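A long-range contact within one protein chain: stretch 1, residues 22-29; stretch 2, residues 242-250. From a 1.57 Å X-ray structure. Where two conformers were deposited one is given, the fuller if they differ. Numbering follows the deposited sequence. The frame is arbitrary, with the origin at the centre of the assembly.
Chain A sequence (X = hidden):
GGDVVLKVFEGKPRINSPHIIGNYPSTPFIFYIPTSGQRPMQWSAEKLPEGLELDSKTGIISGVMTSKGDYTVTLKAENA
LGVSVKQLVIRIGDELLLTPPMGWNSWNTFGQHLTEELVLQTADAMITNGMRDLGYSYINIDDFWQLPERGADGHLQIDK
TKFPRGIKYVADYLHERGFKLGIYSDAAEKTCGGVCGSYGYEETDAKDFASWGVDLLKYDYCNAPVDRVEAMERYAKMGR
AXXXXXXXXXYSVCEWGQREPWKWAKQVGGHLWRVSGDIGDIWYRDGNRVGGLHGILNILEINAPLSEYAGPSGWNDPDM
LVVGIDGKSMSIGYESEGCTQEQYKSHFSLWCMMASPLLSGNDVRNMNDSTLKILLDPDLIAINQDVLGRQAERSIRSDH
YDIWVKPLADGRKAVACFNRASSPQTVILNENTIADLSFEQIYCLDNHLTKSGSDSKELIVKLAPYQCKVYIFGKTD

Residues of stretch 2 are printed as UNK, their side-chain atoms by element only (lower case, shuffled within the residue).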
# COMPACT_ATOMS: atom_id res chain seq x y z
N GLY A 22 -5.59 -10.53 -6.94
CA GLY A 22 -5.20 -11.92 -6.82
C GLY A 22 -5.69 -12.53 -5.52
O GLY A 22 -5.77 -11.84 -4.49
N ASN A 23 -6.02 -13.81 -5.56
CA ASN A 23 -6.43 -14.56 -4.38
C ASN A 23 -6.11 -16.05 -4.58
O ASN A 23 -6.07 -16.52 -5.71
CB ASN A 23 -7.93 -14.37 -4.15
CG ASN A 23 -8.34 -14.58 -2.70
OD1 ASN A 23 -9.22 -15.40 -2.40
ND2 ASN A 23 -7.72 -13.85 -1.80
N TYR A 24 -5.85 -16.77 -3.49
CA TYR A 24 -5.63 -18.22 -3.58
C TYR A 24 -6.96 -18.94 -3.81
O TYR A 24 -8.00 -18.51 -3.31
CB TYR A 24 -5.00 -18.79 -2.30
CG TYR A 24 -3.66 -18.23 -1.88
CD1 TYR A 24 -2.76 -17.70 -2.79
CD2 TYR A 24 -3.28 -18.28 -0.54
CE1 TYR A 24 -1.53 -17.21 -2.39
CE2 TYR A 24 -2.05 -17.78 -0.12
CZ TYR A 24 -1.18 -17.25 -1.05
OH TYR A 24 0.04 -16.75 -0.64
N PRO A 25 -6.92 -20.07 -4.55
CA PRO A 25 -8.14 -20.87 -4.69
C PRO A 25 -8.61 -21.43 -3.35
O PRO A 25 -7.79 -21.69 -2.47
CB PRO A 25 -7.71 -22.00 -5.64
CG PRO A 25 -6.23 -22.06 -5.54
CD PRO A 25 -5.77 -20.67 -5.26
N SER A 26 -9.92 -21.60 -3.20
CA SER A 26 -10.50 -22.19 -1.99
C SER A 26 -10.19 -21.41 -0.71
O SER A 26 -10.11 -22.01 0.37
CB SER A 26 -10.07 -23.65 -1.86
OG SER A 26 -10.48 -24.38 -3.00
N THR A 27 -10.05 -20.10 -0.83
CA THR A 27 -9.95 -19.21 0.33
C THR A 27 -10.98 -18.10 0.18
O THR A 27 -11.42 -17.80 -0.94
CB THR A 27 -8.56 -18.59 0.47
OG1 THR A 27 -8.32 -17.66 -0.59
CG2 THR A 27 -7.48 -19.67 0.48
N PRO A 28 -11.39 -17.49 1.30
CA PRO A 28 -12.35 -16.39 1.19
C PRO A 28 -11.83 -15.23 0.36
O PRO A 28 -10.65 -14.88 0.42
CB PRO A 28 -12.56 -15.97 2.65
CG PRO A 28 -12.31 -17.22 3.42
CD PRO A 28 -11.17 -17.87 2.70
N PHE A 29 -12.74 -14.65 -0.43
CA PHE A 29 -12.45 -13.55 -1.32
C PHE A 29 -13.35 -12.39 -0.92
O PHE A 29 -14.56 -12.57 -0.76
CB PHE A 29 -12.77 -13.98 -2.76
CG PHE A 29 -12.51 -12.92 -3.80
CD1 PHE A 29 -13.40 -11.87 -3.99
CD2 PHE A 29 -11.39 -13.01 -4.62
CE1 PHE A 29 -13.16 -10.90 -4.95
CE2 PHE A 29 -11.16 -12.05 -5.59
CZ PHE A 29 -12.05 -10.99 -5.75
N UNK A 242 1.68 -20.04 6.99
CA UNK A 242 0.59 -19.22 6.43
C UNK A 242 -0.09 -19.90 5.25
O UNK A 242 -1.31 -19.87 5.13
c UNK A 242 1.58 -16.93 7.11
c UNK A 242 0.47 -16.60 8.10
c UNK A 242 2.16 -15.67 6.49
c UNK A 242 1.09 -17.85 6.00
N UNK A 243 0.70 -20.51 4.38
CA UNK A 243 0.18 -21.18 3.18
C UNK A 243 -0.55 -22.47 3.53
O UNK A 243 -1.34 -22.98 2.74
n UNK A 243 2.24 -20.22 -1.78
c UNK A 243 1.96 -20.28 1.56
c UNK A 243 1.00 -19.50 0.67
n UNK A 243 0.40 -20.31 -0.39
n UNK A 243 0.36 -21.36 -2.43
c UNK A 243 1.30 -21.50 2.19
c UNK A 243 1.00 -20.63 -1.53
N UNK A 244 -0.29 -23.00 4.72
CA UNK A 244 -0.96 -24.22 5.18
C UNK A 244 -2.36 -23.93 5.72
O UNK A 244 -3.13 -24.87 5.95
c UNK A 244 -0.12 -24.94 6.23
N UNK A 245 -2.70 -22.66 5.94
CA UNK A 245 -4.03 -22.28 6.42
C UNK A 245 -5.02 -22.21 5.27
O UNK A 245 -4.64 -22.37 4.11
c UNK A 245 -4.04 -20.90 7.11
o UNK A 245 -3.93 -19.85 6.13
c UNK A 245 -2.90 -20.77 8.12
N UNK A 246 -6.28 -21.95 5.60
CA UNK A 246 -7.33 -21.83 4.59
C UNK A 246 -7.67 -20.39 4.19
O UNK A 246 -8.77 -20.11 3.73
n UNK A 246 -10.30 -22.61 6.77
o UNK A 246 -8.71 -21.04 6.90
c UNK A 246 -9.20 -22.00 6.32
c UNK A 246 -8.59 -22.58 5.05
N UNK A 247 -6.72 -19.47 4.37
CA UNK A 247 -6.91 -18.08 3.97
C UNK A 247 -5.78 -17.61 3.05
O UNK A 247 -4.68 -18.16 3.07
c UNK A 247 -8.30 -16.15 7.04
c UNK A 247 -6.97 -17.14 5.18
c UNK A 247 -10.07 -14.69 6.11
c UNK A 247 -8.18 -17.31 6.06
n UNK A 247 -8.80 -14.92 6.44
n UNK A 247 -11.00 -15.62 6.31
n UNK A 247 -10.42 -13.53 5.57
N UNK A 248 -6.07 -16.57 2.28
CA UNK A 248 -5.04 -15.85 1.54
C UNK A 248 -4.46 -14.78 2.45
O UNK A 248 -5.02 -13.68 2.56
c UNK A 248 -5.62 -15.19 0.29
o UNK A 248 -6.02 -16.16 -0.66
N UNK A 249 -3.37 -15.10 3.13
CA UNK A 249 -2.75 -14.16 4.07
C UNK A 249 -1.50 -13.52 3.46
O UNK A 249 -0.51 -14.20 3.14
c UNK A 249 -2.41 -14.83 5.41
c UNK A 249 -3.66 -15.49 6.00
c UNK A 249 -1.84 -13.80 6.38
c UNK A 249 -3.46 -16.16 7.35
N UNK A 250 -1.56 -12.21 3.29
CA UNK A 250 -0.42 -11.44 2.82
C UNK A 250 0.69 -11.49 3.87
O UNK A 250 0.43 -11.37 5.06
c UNK A 250 -1.75 -9.91 1.35
c UNK A 250 -0.81 -9.97 2.55
c UNK A 250 0.41 -9.09 2.33
O HOH W 1 0.54 -16.50 2.09
O HOH W 2 -8.76 -15.51 2.36

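Position 242 lies in a helix that enters from earlier in the chain. Its side chain is four carbons, forked at the second, and none of them comes within reach of stretch 1; this is Leu242.

Position 243 carries three carbons, a nitrogen, and then a carbon bearing two more nitrogens, the pattern of a guanidinium. Its CA-to-CB bond points sideways, yet the end of the side chain lies over one face of the Tyr24 ring. It is Arg243, with chi1, chi2 and chi3 all m. Arg243 CZ sits 4.5 Å from the centroid of the Tyr24 ring, 26° off the normal, a cation-pi contact, and Arg243 CD lies 3.2 Å from Tyr24 OH.

Position 244 has a single side-chain carbon, far from stretch 1: Ala244. At 245, one carbon carries an oxygen and a carbon, and neither touches stretch 1, which identifies Thr245. Thr245 OG1 donates to Leu242 O at 2.8 Å, and Thr245 N also bonds to Leu242 O, at 3.2 Å, so both groups of Thr245 reach back to the same carbonyl.

Position 246 shows two carbons, the second carrying one oxygen and one nitrogen, a carboxamide. It meets stretch 1 through its backbone, with the O of 246 3.4 Å from Pro28 CD and 3.5 Å from Thr27 CG2. This is Asn246.

Position 247 has three carbons, a nitrogen, then a carbon carrying two more nitrogens, again a guanidinium. The CA-to-CB bond points away, but the end of the chain returns to Pro28, and the backbone O of 247 lies near the plane of the Tyr24 ring, 3.9 Å from Tyr24 CD2. The residue is Arg247, and Arg247 NH1 is 3.6 Å from Pro28 CG.

Position 248 has one carbon and one oxygen, and its CA-to-CB bond points toward stretch 1; the oxygen lies 2.9 Å from Tyr24 N and 2.7 Å from Thr27 OG1: Ser248. Ser248 OG accepts a hydrogen bond from Tyr24 N and donates one to Thr27 OG1.

At 249 there are four carbons forked at the first, with one arm two carbons long. Its CA-to-CB bond points away, while a water links the O of 249 (2.7 Å) to Tyr24 OH (2.8 Å); this is Ile249. The three carbons at 250, one carrying the other two, make no contact and give Val250.

The contact centres on the type II turn from Tyr24 to Thr27. Thr27 OG1 donates to Tyr24 O at 2.9 Å, tying the turn's ends together, and Ser248 OG joins both residues from across the interface. Around this polar centre, Arg243 covers the tyrosine ring and Arg247 packs against Pro28. A second water, accepting from Ser248 N at 2.9 Å and donating to Pro28 O at 2.8 Å, adds a water bridge from backbone to backbone.

Stretch 2, residues 242-250: LRATNRSIV
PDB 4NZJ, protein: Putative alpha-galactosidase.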